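Local coordinates for TRNA nucleotidyl transferase-related protein (Thermotoga maritima, PDB 3H38) that probably adds the CCA sequence to the 3' end of tRNA by magnesium-dependent nucleotidyl transfer, this chain being the C-terminal, class II nucleotidyltransferase half of a longer protein, at residues 264-269 / 358-363; 287-292 / 352-357. One frame throughout, in Å; residues are numbered along the deposited sequence.

Interaction 1: residues 264-269 / 358-363; sequences FRNIPW and EKEGLF
Glu360 OE1 is gripped by two side chains of the facing helix, Arg265 and Asn266. Arg265 NH2 lies 2.7 Å from Glu360 OE1 and forms a salt bridge with it. The oxygen sits at the edge of the guanidinium, near its plane, and the guanidinium and carboxylate planes are 14° apart. They are nearly parallel but offset, the carboxylate lying to one side of the guanidinium plane. The N-H is badly aimed, however, with an angle at hydrogen of 118°, so as a hydrogen bond the pair is weak and charge attraction probably does most of the work. The second grip is the reverse: Asn266 ND2 points fairly straight at Glu360 OE1 but is long, at 3.4 Å, and this bond too is weak. The amide stands almost perpendicular to the carboxylate. Asn266 OD1 comes within 3.1 Å of Glu360 OE2, a close pair of acceptors and not a hydrogen bond. A salt bridge from Lys364 to Glu360 OE2 probably offsets the cost of that approach.

Glu360 spans the gap between the helices because its chain is stretched out, with CG opposite the backbone N (chi1 166°) and the next bond also extended. The nearest CA atoms, those of Asn266 and Glu360, are 9.1 Å apart. Arg265 bends at its third torsion, which brings NH2 round to the carboxylate. Arg265 NH2 is also hydrogen-bonded to Leu355 O. Trp269, a helical turn beyond Arg265, makes a cation-pi contact with Lys364.

Helices 254-274 and 357-371 are thus joined by a polar bridge in which a largely buried carboxylate meets an arginine and a lysine. It is an interhelical salt-bridge network in the all-helical part of the enzyme, away from the nucleotide and magnesium sites.

Interaction 2: residues 287-292 / 352-357; sequences FLEFYD and LAYLSG
The polar contact is between Glu289 and Tyr354, whose side chains reach toward each other from opposite directions. Tyr354 OH donates a hydrogen bond to Glu289 OE1 at 2.9 Å. The position of OE1 is less certain than the rest, so this length should be read with caution. The stronger partner of the carboxylate is Lys259 of helix 254-274, which forms a salt bridge with Glu289 OE2. Glu289 is thus shared between a lysine and a phenol.

The carboxylate also approaches the ring edge-on. Glu289 OE1 lies at the edge of the Tyr354 ring, near its plane, with the same caution about its place. The carboxylate and ring planes are 30° apart. Glu289 is extended beyond CG (chi2 -176°), and this carries its carboxylate out to the phenol. Outside the two segments, the Tyr354 side chain touches Lys259 and Ala320, on helices 254-274 and 309-328.

Both residues sit in turns. Glu289 is the second residue of a type II beta turn from Leu288 to Tyr291, and Tyr354 is the third of a type I turn from Leu352 to Leu355. The contact is a side-chain bridge between two helix-connecting turns of an all-helical region.

Interactions 1 and 2 lie about 13 Å apart, centre to centre, and interaction 2 is nested within the loop closed by interaction 1. Both involve helix 254-274: it supplies one side of interaction 1 and, through Lys259, a charged partner for interaction 2. They meet directly at segment 352-357, which leads into helix 357-371 and takes a weak hydrogen bond from Asn266 ND2 at Leu352 O. Interaction 1 joins two helices and is mostly buried, with an exposed arginine at its margin. Interaction 2 joins two turns and is partly buried. Between the segments, opposite charges carry the first and a phenol-carboxylate bond the second, whose carboxylate has its salt bridge outside them.

Interaction 1: residues 264-269 / 358-363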
ATOM      1  N   PHE A 264     -11.607   2.551  -7.673  1.00 46.06           N
ATOM      2  CA  PHE A 264     -10.775   3.590  -7.069  1.00 43.79           C
ATOM      3  C   PHE A 264     -11.511   4.901  -6.902  1.00 46.00           C
ATOM      4  O   PHE A 264     -11.427   5.517  -5.842  1.00 56.83           O
ATOM      5  CB  PHE A 264      -9.457   3.764  -7.837  1.00 33.03           C
ATOM      6  CG  PHE A 264      -8.449   2.679  -7.539  1.00 43.70           C
ATOM      7  CD1 PHE A 264      -8.121   1.726  -8.497  1.00 39.47           C
ATOM      8  CD2 PHE A 264      -7.866   2.585  -6.262  1.00 43.95           C
ATOM      9  CE1 PHE A 264      -7.194   0.714  -8.212  1.00 41.25           C
ATOM     10  CE2 PHE A 264      -6.940   1.570  -5.951  1.00 40.67           C
ATOM     11  CZ  PHE A 264      -6.593   0.634  -6.922  1.00 39.63           C
ATOM     12  N   ARG A 265     -12.244   5.307  -7.936  1.00 39.79           N
ATOM     13  CA  ARG A 265     -13.079   6.507  -7.871  1.00 43.09           C
ATOM     14  C   ARG A 265     -13.917   6.538  -6.604  1.00 49.32           C
ATOM     15  O   ARG A 265     -14.047   7.579  -5.947  1.00 62.52           O
ATOM     16  CB  ARG A 265     -14.022   6.625  -9.093  1.00 35.88           C
ATOM     17  CG  ARG A 265     -14.945   7.875  -9.024  1.00 41.01           C
ATOM     18  CD  ARG A 265     -16.284   7.762  -9.839  1.00 44.50           C
ATOM     19  NE  ARG A 265     -16.050   7.108 -11.118  1.00 46.97           N
ATOM     20  CZ  ARG A 265     -16.661   6.012 -11.560  1.00 47.03           C
ATOM     21  NH1 ARG A 265     -16.294   5.511 -12.732  1.00 49.59           N
ATOM     22  NH2 ARG A 265     -17.639   5.431 -10.873  1.00 47.24           N
ATOM     23  N   ASN A 266     -14.485   5.390  -6.264  1.00 43.21           N
ATOM     24  CA  ASN A 266     -15.499   5.329  -5.233  1.00 47.84           C
ATOM     25  C   ASN A 266     -14.936   5.012  -3.867  1.00 50.79           C
ATOM     26  O   ASN A 266     -15.615   5.144  -2.850  1.00 55.76           O
ATOM     27  CB  ASN A 266     -16.575   4.325  -5.630  1.00 52.72           C
ATOM     28  CG  ASN A 266     -17.484   4.861  -6.718  1.00 61.41           C
ATOM     29  OD1 ASN A 266     -17.971   5.981  -6.616  1.00 67.38           O
ATOM     30  ND2 ASN A 266     -17.705   4.071  -7.769  1.00 59.30           N
ATOM     31  N   ILE A 267     -13.680   4.605  -3.842  1.00 53.51           N
ATOM     32  CA  ILE A 267     -13.074   4.168  -2.597  1.00 55.33           C
ATOM     33  C   ILE A 267     -13.028   5.256  -1.504  1.00 66.34           C
ATOM     34  O   ILE A 267     -13.275   4.970  -0.329  1.00 65.19           O
ATOM     35  CB  ILE A 267     -11.706   3.506  -2.859  1.00 49.60           C
ATOM     36  CG1 ILE A 267     -11.924   2.008  -3.156  1.00 47.72           C
ATOM     37  CG2 ILE A 267     -10.747   3.717  -1.675  1.00 39.48           C
ATOM     38  CD1 ILE A 267     -10.671   1.242  -3.489  1.00 41.94           C
ATOM     39  N   PRO A 268     -12.751   6.512  -1.886  1.00 68.80           N
ATOM     40  CA  PRO A 268     -12.619   7.525  -0.838  1.00 68.78           C
ATOM     41  C   PRO A 268     -13.988   7.921  -0.289  1.00 63.37           C
ATOM     42  O   PRO A 268     -14.098   8.225   0.901  1.00 63.49           O
ATOM     43  CB  PRO A 268     -11.963   8.705  -1.566  1.00 71.84           C
ATOM     44  CG  PRO A 268     -11.619   8.202  -2.960  1.00 70.07           C
ATOM     45  CD  PRO A 268     -12.562   7.090  -3.226  1.00 70.17           C
ATOM     46  N   TRP A 269     -15.006   7.914  -1.146  1.00 56.87           N
ATOM     47  CA  TRP A 269     -16.388   8.140  -0.712  1.00 55.46           C
ATOM     48  C   TRP A 269     -16.804   7.071   0.295  1.00 58.10           C
ATOM     49  O   TRP A 269     -17.814   7.216   0.964  1.00 58.03           O
ATOM     50  CB  TRP A 269     -17.340   8.097  -1.910  1.00 51.13           C
ATOM     51  CG  TRP A 269     -18.787   8.440  -1.607  1.00 63.72           C
ATOM     52  CD1 TRP A 269     -19.414   9.619  -1.882  1.00 77.22           C
ATOM     53  CD2 TRP A 269     -19.781   7.595  -1.005  1.00 57.28           C
ATOM     54  NE1 TRP A 269     -20.725   9.569  -1.480  1.00 71.67           N
ATOM     55  CE2 TRP A 269     -20.978   8.338  -0.938  1.00 61.90           C
ATOM     56  CE3 TRP A 269     -19.775   6.290  -0.509  1.00 46.17           C
ATOM     57  CZ2 TRP A 269     -22.155   7.822  -0.403  1.00 61.58           C
ATOM     58  CZ3 TRP A 269     -20.943   5.778   0.025  1.00 53.46           C
ATOM     59  CH2 TRP A 269     -22.119   6.543   0.073  1.00 60.93           C
ATOM     60  N   GLU A 358     -26.137   7.192 -12.686  1.00 73.88           N
ATOM     61  CA  GLU A 358     -27.356   7.224 -11.901  1.00 75.06           C
ATOM     62  C   GLU A 358     -27.436   6.080 -10.919  1.00 67.08           C
ATOM     63  O   GLU A 358     -27.881   6.256  -9.778  1.00 62.60           O
ATOM     64  CB  GLU A 358     -28.575   7.197 -12.819  1.00 83.75           C
ATOM     65  CG  GLU A 358     -28.965   8.554 -13.336  1.00 93.25           C
ATOM     66  CD  GLU A 358     -29.078   9.597 -12.230  1.00102.39           C
ATOM     67  OE1 GLU A 358     -28.024  10.052 -11.720  1.00 99.06           O
ATOM     68  OE2 GLU A 358     -30.225   9.972 -11.885  1.00110.31           O
ATOM     69  N   LYS A 359     -27.007   4.915 -11.366  1.00 64.25           N
ATOM     70  CA  LYS A 359     -26.997   3.752 -10.516  1.00 65.64           C
ATOM     71  C   LYS A 359     -26.087   3.896  -9.319  1.00 58.83           C
ATOM     72  O   LYS A 359     -26.429   3.484  -8.250  1.00 58.98           O
ATOM     73  CB  LYS A 359     -26.645   2.529 -11.296  1.00 62.55           C
ATOM     74  CG  LYS A 359     -27.518   2.352 -12.418  1.00 68.14           C
ATOM     75  CD  LYS A 359     -27.650   0.913 -12.710  1.00 84.67           C
ATOM     76  CE  LYS A 359     -27.773   0.663 -14.192  1.00 95.59           C
ATOM     77  NZ  LYS A 359     -28.463  -0.622 -14.481  1.00 99.85           N
ATOM     78  N   GLU A 360     -24.934   4.491  -9.522  1.00 55.70           N
ATOM     79  CA  GLU A 360     -23.992   4.779  -8.432  1.00 55.28           C
ATOM     80  C   GLU A 360     -24.597   5.798  -7.481  1.00 57.51           C
ATOM     81  O   GLU A 360     -24.695   5.547  -6.284  1.00 51.25           O
ATOM     82  CB  GLU A 360     -22.672   5.304  -8.995  1.00 55.13           C
ATOM     83  CG  GLU A 360     -21.738   5.956  -7.990  1.00 56.25           C
ATOM     84  CD  GLU A 360     -20.478   6.537  -8.655  1.00 63.93           C
ATOM     85  OE1 GLU A 360     -19.934   5.901  -9.589  1.00 66.96           O
ATOM     86  OE2 GLU A 360     -20.026   7.632  -8.247  1.00 60.05           O
ATOM     87  N   GLY A 361     -25.024   6.935  -8.027  1.00 65.46           N
ATOM     88  CA  GLY A 361     -25.702   7.962  -7.252  1.00 65.78           C
ATOM     89  C   GLY A 361     -26.845   7.457  -6.380  1.00 63.64           C
ATOM     90  O   GLY A 361     -26.943   7.803  -5.205  1.00 60.45           O
ATOM     91  N   LEU A 362     -27.720   6.628  -6.919  1.00 67.48           N
ATOM     92  CA  LEU A 362     -28.805   6.091  -6.131  1.00 67.47           C
ATOM     93  C   LEU A 362     -28.370   5.109  -5.079  1.00 73.67           C
ATOM     94  O   LEU A 362     -28.551   5.340  -3.900  1.00 79.82           O
ATOM     95  CB  LEU A 362     -29.697   5.291  -7.068  1.00 68.28           C
ATOM     96  CG  LEU A 362     -31.200   5.102  -6.922  1.00 67.71           C
ATOM     97  CD1 LEU A 362     -31.588   3.766  -7.420  1.00 62.54           C
ATOM     98  CD2 LEU A 362     -31.711   5.341  -5.559  1.00 60.76           C
ATOM     99  N   PHE A 363     -27.703   4.054  -5.506  1.00 71.31           N
ATOM    100  CA  PHE A 363     -27.070   3.107  -4.600  1.00 65.48           C
ATOM    101  C   PHE A 363     -26.269   3.794  -3.482  1.00 61.62           C
ATOM    102  O   PHE A 363     -26.347   3.383  -2.327  1.00 53.39           O
ATOM    103  CB  PHE A 363     -26.199   2.144  -5.413  1.00 60.46           C
ATOM    104  CG  PHE A 363     -25.501   1.097  -4.590  1.00 64.93           C
ATOM    105  CD1 PHE A 363     -26.222   0.111  -3.936  1.00 60.63           C
ATOM    106  CD2 PHE A 363     -24.109   1.084  -4.491  1.00 62.26           C
ATOM    107  CE1 PHE A 363     -25.565  -0.855  -3.189  1.00 54.75           C
ATOM    108  CE2 PHE A 363     -23.457   0.118  -3.746  1.00 50.00           C
ATOM    109  CZ  PHE A 363     -24.184  -0.851  -3.097  1.00 48.55           C
TER

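Interaction 2: residues 287-292 / 352-357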
ATOM      1  N   PHE A 287     -10.005  -8.601  -8.635  1.00 39.29           N
ATOM      2  CA  PHE A 287      -9.080  -9.586  -9.187  1.00 26.77           C
ATOM      3  C   PHE A 287      -9.582 -10.999  -9.087  1.00 25.70           C
ATOM      4  O   PHE A 287      -9.464 -11.794 -10.025  1.00 30.49           O
ATOM      5  CB  PHE A 287      -7.743  -9.479  -8.468  1.00 30.52           C
ATOM      6  CG  PHE A 287      -6.884  -8.352  -8.965  1.00 31.11           C
ATOM      7  CD1 PHE A 287      -7.178  -7.726 -10.164  1.00 34.59           C
ATOM      8  CD2 PHE A 287      -5.771  -7.949  -8.264  1.00 37.41           C
ATOM      9  CE1 PHE A 287      -6.399  -6.717 -10.645  1.00 35.01           C
ATOM     10  CE2 PHE A 287      -4.962  -6.931  -8.752  1.00 39.05           C
ATOM     11  CZ  PHE A 287      -5.273  -6.315  -9.935  1.00 40.47           C
ATOM     12  N   LEU A 288     -10.180 -11.310  -7.952  1.00 34.43           N
ATOM     13  CA  LEU A 288     -10.492 -12.694  -7.632  1.00 38.57           C
ATOM     14  C   LEU A 288     -11.943 -13.127  -7.936  1.00 38.34           C
ATOM     15  O   LEU A 288     -12.363 -14.224  -7.579  1.00 43.58           O
ATOM     16  CB  LEU A 288     -10.092 -12.994  -6.182  1.00 37.06           C
ATOM     17  CG  LEU A 288      -8.664 -13.510  -5.888  1.00 39.02           C
ATOM     18  CD1 LEU A 288      -7.604 -13.051  -6.877  1.00 33.24           C
ATOM     19  CD2 LEU A 288      -8.251 -13.167  -4.475  1.00 31.11           C
ATOM     20  N   GLU A 289     -12.699 -12.283  -8.622  1.00 36.01           N
ATOM     21  CA  GLU A 289     -14.008 -12.714  -9.086  1.00 41.07           C
ATOM     22  C   GLU A 289     -13.912 -14.001  -9.902  1.00 41.25           C
ATOM     23  O   GLU A 289     -13.006 -14.158 -10.730  1.00 40.35           O
ATOM     24  CB  GLU A 289     -14.681 -11.618  -9.911  1.00 35.84           C
ATOM     25  CG  GLU A 289     -15.171 -10.453  -9.064  1.00 33.06           C
ATOM     26  CD  GLU A 289     -15.932  -9.411  -9.881  1.00 41.99           C
ATOM     27  OE1 GLU A 289     -16.639  -8.588  -9.265  1.00 42.03           O
ATOM     28  OE2 GLU A 289     -15.824  -9.414 -11.134  1.00 41.30           O
ATOM     29  N   PHE A 290     -14.837 -14.924  -9.637  1.00 37.21           N
ATOM     30  CA  PHE A 290     -15.053 -16.115 -10.474  1.00 40.49           C
ATOM     31  C   PHE A 290     -13.979 -17.180 -10.325  1.00 49.02           C
ATOM     32  O   PHE A 290     -13.812 -18.053 -11.189  1.00 49.15           O
ATOM     33  CB  PHE A 290     -15.246 -15.724 -11.941  1.00 37.26           C
ATOM     34  CG  PHE A 290     -16.396 -14.790 -12.154  1.00 44.10           C
ATOM     35  CD1 PHE A 290     -16.179 -13.491 -12.581  1.00 42.36           C
ATOM     36  CD2 PHE A 290     -17.700 -15.205 -11.884  1.00 48.57           C
ATOM     37  CE1 PHE A 290     -17.230 -12.621 -12.761  1.00 45.43           C
ATOM     38  CE2 PHE A 290     -18.762 -14.342 -12.061  1.00 52.14           C
ATOM     39  CZ  PHE A 290     -18.529 -13.045 -12.497  1.00 55.54           C
ATOM     40  N   TYR A 291     -13.268 -17.108  -9.207  1.00 45.35           N
ATOM     41  CA  TYR A 291     -12.226 -18.071  -8.907  1.00 41.37           C
ATOM     42  C   TYR A 291     -12.846 -19.357  -8.383  1.00 40.95           C
ATOM     43  O   TYR A 291     -13.680 -19.349  -7.479  1.00 46.81           O
ATOM     44  CB  TYR A 291     -11.244 -17.502  -7.873  1.00 39.58           C
ATOM     45  CG  TYR A 291      -9.969 -16.933  -8.451  1.00 34.65           C
ATOM     46  CD1 TYR A 291      -8.736 -17.344  -7.970  1.00 37.74           C
ATOM     47  CD2 TYR A 291      -9.996 -15.985  -9.468  1.00 38.20           C
ATOM     48  CE1 TYR A 291      -7.553 -16.837  -8.488  1.00 36.86           C
ATOM     49  CE2 TYR A 291      -8.812 -15.465  -9.999  1.00 39.00           C
ATOM     50  CZ  TYR A 291      -7.592 -15.902  -9.496  1.00 38.16           C
ATOM     51  OH  TYR A 291      -6.398 -15.422  -9.989  1.00 36.35           O
ATOM     52  N   ASP A 292     -12.431 -20.465  -8.972  1.00 45.07           N
ATOM     53  CA  ASP A 292     -12.798 -21.781  -8.485  1.00 53.78           C
ATOM     54  C   ASP A 292     -12.126 -22.047  -7.132  1.00 58.54           C
ATOM     55  O   ASP A 292     -11.113 -21.431  -6.798  1.00 65.66           O
ATOM     56  CB  ASP A 292     -12.382 -22.831  -9.516  1.00 54.34           C
ATOM     57  CG  ASP A 292     -11.018 -22.525 -10.151  1.00 67.99           C
ATOM     58  OD1 ASP A 292     -10.747 -21.348 -10.533  1.00 65.96           O
ATOM     59  OD2 ASP A 292     -10.225 -23.478 -10.282  1.00 68.85           O
ATOM     60  N   LEU A 352     -19.530  -0.911  -5.559  1.00 35.51           N
ATOM     61  CA  LEU A 352     -19.329   0.325  -6.303  1.00 47.03           C
ATOM     62  C   LEU A 352     -18.465   0.141  -7.552  1.00 46.86           C
ATOM     63  O   LEU A 352     -18.526   0.962  -8.477  1.00 48.66           O
ATOM     64  CB  LEU A 352     -18.772   1.425  -5.404  1.00 51.18           C
ATOM     65  CG  LEU A 352     -19.776   1.987  -4.392  1.00 52.02           C
ATOM     66  CD1 LEU A 352     -19.050   2.567  -3.192  1.00 48.88           C
ATOM     67  CD2 LEU A 352     -20.677   3.023  -5.044  1.00 53.40           C
ATOM     68  N   ALA A 353     -17.675  -0.932  -7.600  1.00 33.47           N
ATOM     69  CA  ALA A 353     -16.837  -1.148  -8.782  1.00 37.03           C
ATOM     70  C   ALA A 353     -17.669  -1.409 -10.040  1.00 41.15           C
ATOM     71  O   ALA A 353     -17.184  -1.264 -11.153  1.00 39.80           O
ATOM     72  CB  ALA A 353     -15.825  -2.277  -8.561  1.00 34.13           C
ATOM     73  N   TYR A 354     -18.931  -1.777  -9.860  1.00 46.13           N
ATOM     74  CA  TYR A 354     -19.785  -2.104 -10.993  1.00 46.61           C
ATOM     75  C   TYR A 354     -20.587  -0.909 -11.498  1.00 57.93           C
ATOM     76  O   TYR A 354     -21.266  -0.993 -12.540  1.00 49.01           O
ATOM     77  CB  TYR A 354     -20.771  -3.191 -10.599  1.00 44.94           C
ATOM     78  CG  TYR A 354     -20.257  -4.598 -10.714  1.00 48.68           C
ATOM     79  CD1 TYR A 354     -19.599  -5.212  -9.654  1.00 49.15           C
ATOM     80  CD2 TYR A 354     -20.458  -5.331 -11.875  1.00 53.94           C
ATOM     81  CE1 TYR A 354     -19.143  -6.522  -9.757  1.00 51.11           C
ATOM     82  CE2 TYR A 354     -20.006  -6.633 -11.992  1.00 56.98           C
ATOM     83  CZ  TYR A 354     -19.351  -7.229 -10.932  1.00 55.11           C
ATOM     84  OH  TYR A 354     -18.914  -8.534 -11.058  1.00 52.23           O
ATOM     85  N   LEU A 355     -20.564   0.203 -10.774  1.00 58.72           N
ATOM     86  CA  LEU A 355     -21.429   1.276 -11.240  1.00 59.70           C
ATOM     87  C   LEU A 355     -20.860   2.682 -11.432  1.00 62.78           C
ATOM     88  O   LEU A 355     -19.781   3.043 -10.934  1.00 55.63           O
ATOM     89  CB  LEU A 355     -22.765   1.305 -10.483  1.00 58.12           C
ATOM     90  CG  LEU A 355     -22.818   1.542  -8.987  1.00 51.75           C
ATOM     91  CD1 LEU A 355     -23.315   0.289  -8.287  1.00 40.13           C
ATOM     92  CD2 LEU A 355     -21.456   2.008  -8.471  1.00 57.45           C
ATOM     93  N   SER A 356     -21.623   3.448 -12.208  1.00 68.07           N
ATOM     94  CA  SER A 356     -21.352   4.846 -12.471  1.00 73.88           C
ATOM     95  C   SER A 356     -22.692   5.535 -12.685  1.00 69.02           C
ATOM     96  O   SER A 356     -23.739   4.890 -12.636  1.00 62.67           O
ATOM     97  CB  SER A 356     -20.458   4.995 -13.705  1.00 71.87           C
ATOM     98  OG  SER A 356     -20.844   4.077 -14.710  1.00 67.44           O
ATOM     99  N   GLY A 357     -22.646   6.844 -12.896  1.00 67.82           N
ATOM    100  CA  GLY A 357     -23.831   7.632 -13.174  1.00 73.83           C
ATOM    101  C   GLY A 357     -24.964   7.538 -12.169  1.00 76.37           C
ATOM    102  O   GLY A 357     -24.800   7.777 -10.964  1.00 76.03           O
TER